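Periplasmic binding protein (PDB 4RY8) binds 5-methylthioribose between its two lobes and probably serves as the solute-binding component of a transporter for this sugar. Local coordinates at residues C[30-33]-C[34-37]; C[252-255]-C[256-259]. All coordinates share one frame; numbering follows the deposited sequence. Where two conformers were deposited one is given.

Interaction 1. Residues C[30-33]-C[34-37]; sequences FERY and LAGA. With SR1 (5-S-methyl-5-thio-alpha-D-ribofuranose), chain G.
Leu34 N, Ala35 N, Gly36 N and Ala37 N each donate to the carbonyl four residues earlier, Phe30 O through Tyr33 O, in an unbroken run of alpha-helix about two turns long. The first bond, Leu34 N to Phe30 O, measures 3.1 Å. The last, Ala37 N to Tyr33 O, is shorter at 2.8 Å. The side chains fan out from this helix to different neighbours. Arg32 bends forward along the helix surface: turns at chi2 (-74°) and chi3 (91°) lay one face of the guanidinium over the methyl of Ala35, with NH1 3.4 Å from Ala35 CB. Arg32 has a second conformer, so this contact holds for one of the two and is less certain than the backbone bonds. Phe30 reaches the other way, toward the sugar. Its CZ lies 3.6 Å from O4 of the methylthioribose and 3.9 Å from C1, an oblique approach of ring to furanose, while His79 meets the same phenyl ring. The Leu34 side chain touches Leu20 and Arg22 of strand 17-22 and Glu50 of strand 47-52. Tyr33, with CG opposite the backbone N (chi1 172°), carries its ring to Phe102 and helix 255-270. This is the start of helix 28-44, the crossover of the beta-alpha-beta unit 17-22, 28-44, 47-52, whose N-terminal end supplies Phe30 to the sugar pocket of this periplasmic binding protein.

Interaction 2. Residues C[252-255]-C[256-259]; sequences GTDS and YAVG
An N-cap opens helix 255-270, with Asp254 in the capping position. Its CG stands opposite the backbone N (chi1 -176°), which swings OD1 over the first turn to accept a weak bond from Tyr256 N at 3.3 Å, bent to 132° at the hydrogen. The carboxylate runs beside the Tyr256 side chain, both pointing the same way, with the planes of the carboxylate and the tyrosine ring 19° apart and OD1 also 3.3 Å from Tyr256 CB. The backbone takes over from there: Val258 N donates to Asp254 O at 3.1 Å, and Gly259 N to Ser255 O at 2.8 Å. Replacing Asp254 by an alanine would remove the carboxylate, and Tyr256 N is likely to lose its weak capping acceptor, with the flank of the Tyr256 side chain uncovered there. Thr253 crosses Val258 at about a right angle, OG1 meeting Val258 CG2 at 3.6 Å, while the hydroxyl itself is hydrogen-bonded to Gln116 of the ligand pocket. The chain thus leaves strand 247-252, where Gly252 pairs with Gln284, and turns straight into a helix packed against helix 28-44: Ser255 OG bonds to Phe29 O, Tyr256 OH to Ser39 OG, and Val258 rests on Tyr33 of that helix and on Val281 of a loop.

How the interactions relate
Interactions 1 and 2, far apart in sequence, meet where helix 28-44 packs on the first turn of helix 255-270, their centres 8 Å apart. Arg32 CB lies 3.3 Å from Ser255 OG, and the Tyr256 ring leans on the backbone of 30-33 and 34-37, with CD1 3.4 Å from Gly36 N and 3.5 Å from Arg32 O. The lack of a side chain at Gly36 matters for the backbone beside the ring: Tyr256 O lies 3.3 Å from Gly36 CA, where a CB would collide with it. Interaction 1 touches the methylthioribose through Phe30, whereas in interaction 2 the side chain of Thr253 stays about 6 Å away and acts at second hand, bonding Gln116, which hydrogen-bonds the sugar.

Interaction 1. Residues C[30-33]-C[34-37]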
# COMPACT_ATOMS: atom_id res chain seq x y z
N PHE C 30 -7.70 -5.56 -21.56
CA PHE C 30 -9.14 -5.65 -21.61
C PHE C 30 -9.56 -6.87 -22.44
O PHE C 30 -10.54 -7.53 -22.12
CB PHE C 30 -9.73 -4.35 -22.16
CG PHE C 30 -9.77 -3.25 -21.14
CD1 PHE C 30 -10.61 -3.36 -20.04
CD2 PHE C 30 -9.03 -2.09 -21.29
CE1 PHE C 30 -10.66 -2.35 -19.07
CE2 PHE C 30 -9.08 -1.08 -20.35
CZ PHE C 30 -9.91 -1.20 -19.24
N GLU C 31 -8.78 -7.22 -23.46
CA GLU C 31 -9.09 -8.41 -24.27
C GLU C 31 -8.92 -9.67 -23.45
O GLU C 31 -9.66 -10.63 -23.60
CB GLU C 31 -8.22 -8.48 -25.53
CG GLU C 31 -8.36 -7.27 -26.47
CD GLU C 31 -7.23 -7.14 -27.49
OE1 GLU C 31 -6.51 -8.13 -27.72
OE2 GLU C 31 -7.08 -6.07 -28.08
N ARG C 32 -7.95 -9.65 -22.56
CA ARG C 32 -7.64 -10.82 -21.75
C ARG C 32 -8.69 -11.01 -20.66
O ARG C 32 -9.07 -12.13 -20.34
CB ARG C 32 -6.23 -10.71 -21.18
CG ARG C 32 -5.15 -10.91 -22.24
CD ARG C 32 -5.02 -12.38 -22.65
NE ARG C 32 -5.87 -12.72 -23.79
CZ ARG C 32 -6.32 -13.94 -24.06
NH1 ARG C 32 -7.08 -14.14 -25.12
NH2 ARG C 32 -6.01 -14.97 -23.26
N TYR C 33 -9.19 -9.92 -20.13
CA TYR C 33 -10.28 -9.94 -19.14
C TYR C 33 -11.50 -10.57 -19.76
O TYR C 33 -12.13 -11.48 -19.18
CB TYR C 33 -10.56 -8.51 -18.74
CG TYR C 33 -11.76 -8.24 -17.87
CD1 TYR C 33 -13.05 -8.37 -18.35
CD2 TYR C 33 -11.60 -7.84 -16.54
CE1 TYR C 33 -14.15 -8.07 -17.56
CE2 TYR C 33 -12.70 -7.58 -15.73
CZ TYR C 33 -13.98 -7.69 -16.25
OH TYR C 33 -15.07 -7.40 -15.44
N LEU C 34 -11.83 -10.10 -20.97
CA LEU C 34 -12.94 -10.66 -21.75
C LEU C 34 -12.76 -12.16 -22.03
O LEU C 34 -13.69 -12.93 -21.81
CB LEU C 34 -13.16 -9.88 -23.05
CG LEU C 34 -14.36 -10.34 -23.88
CD1 LEU C 34 -15.62 -9.99 -23.11
CD2 LEU C 34 -14.35 -9.75 -25.29
N ALA C 35 -11.57 -12.57 -22.46
CA ALA C 35 -11.31 -13.99 -22.64
C ALA C 35 -11.57 -14.76 -21.33
O ALA C 35 -12.23 -15.80 -21.37
CB ALA C 35 -9.89 -14.25 -23.13
N GLY C 36 -11.06 -14.26 -20.21
CA GLY C 36 -11.28 -14.84 -18.91
C GLY C 36 -12.75 -14.97 -18.54
O GLY C 36 -13.19 -16.01 -18.08
N ALA C 37 -13.54 -13.91 -18.75
CA ALA C 37 -14.95 -13.96 -18.47
C ALA C 37 -15.57 -15.08 -19.29
O ALA C 37 -16.31 -15.90 -18.77
CB ALA C 37 -15.60 -12.57 -18.79
CS SR1 G . -9.06 3.37 -18.98
S SR1 G . -9.03 2.65 -17.35
C5 SR1 G . -7.64 1.54 -17.71
C4 SR1 G . -7.29 0.69 -16.50
O4 SR1 G . -8.44 -0.01 -16.16
C1 SR1 G . -8.15 -1.38 -15.82
O1 SR1 G . -8.49 -1.55 -14.48
C2 SR1 G . -6.67 -1.65 -16.02
O2 SR1 G . -5.87 -1.93 -14.84
C3 SR1 G . -6.22 -0.38 -16.72
O3 SR1 G . -4.96 0.06 -16.21

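Interaction 2. Residues C[252-255]-C[256-259]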
# COMPACT_ATOMS: atom_id res chain seq x y z
N GLY C 252 0.89 -5.08 -11.44
CA GLY C 252 -0.40 -5.55 -11.93
C GLY C 252 -0.90 -6.90 -11.49
O GLY C 252 -0.36 -7.51 -10.57
N THR C 253 -1.96 -7.35 -12.18
CA THR C 253 -2.67 -8.60 -11.90
C THR C 253 -2.85 -9.36 -13.20
O THR C 253 -2.70 -8.80 -14.29
CB THR C 253 -4.13 -8.36 -11.42
OG1 THR C 253 -4.86 -7.73 -12.49
CG2 THR C 253 -4.20 -7.49 -10.20
N ASP C 254 -3.26 -10.62 -13.10
CA ASP C 254 -3.66 -11.38 -14.28
C ASP C 254 -5.11 -11.00 -14.67
O ASP C 254 -6.02 -11.50 -14.05
CB ASP C 254 -3.59 -12.88 -13.98
CG ASP C 254 -3.90 -13.73 -15.19
OD1 ASP C 254 -4.19 -13.18 -16.27
OD2 ASP C 254 -3.83 -14.97 -15.05
N SER C 255 -5.29 -10.17 -15.71
CA SER C 255 -6.64 -9.63 -16.07
C SER C 255 -7.62 -10.75 -16.45
O SER C 255 -8.81 -10.63 -16.22
CB SER C 255 -6.57 -8.61 -17.20
OG SER C 255 -5.92 -9.13 -18.36
N TYR C 256 -7.08 -11.84 -16.98
CA TYR C 256 -7.84 -13.05 -17.31
C TYR C 256 -8.55 -13.61 -16.08
O TYR C 256 -9.72 -13.95 -16.14
CB TYR C 256 -6.86 -14.12 -17.90
CG TYR C 256 -7.48 -15.40 -18.49
CD1 TYR C 256 -7.94 -15.44 -19.81
CD2 TYR C 256 -7.59 -16.57 -17.72
CE1 TYR C 256 -8.50 -16.61 -20.34
CE2 TYR C 256 -8.15 -17.73 -18.25
CZ TYR C 256 -8.61 -17.75 -19.55
OH TYR C 256 -9.15 -18.91 -20.05
N ALA C 257 -7.82 -13.72 -14.97
CA ALA C 257 -8.37 -14.13 -13.69
C ALA C 257 -9.31 -13.05 -13.12
O ALA C 257 -10.24 -13.35 -12.39
CB ALA C 257 -7.25 -14.37 -12.70
N VAL C 258 -9.04 -11.79 -13.40
CA VAL C 258 -9.96 -10.77 -12.91
C VAL C 258 -11.29 -10.99 -13.63
O VAL C 258 -12.37 -10.88 -13.04
CB VAL C 258 -9.44 -9.34 -13.12
CG1 VAL C 258 -10.52 -8.32 -12.76
CG2 VAL C 258 -8.20 -9.12 -12.28
N GLY C 259 -11.22 -11.30 -14.92
CA GLY C 259 -12.42 -11.51 -15.72
C GLY C 259 -13.19 -12.76 -15.32
O GLY C 259 -14.40 -12.71 -15.25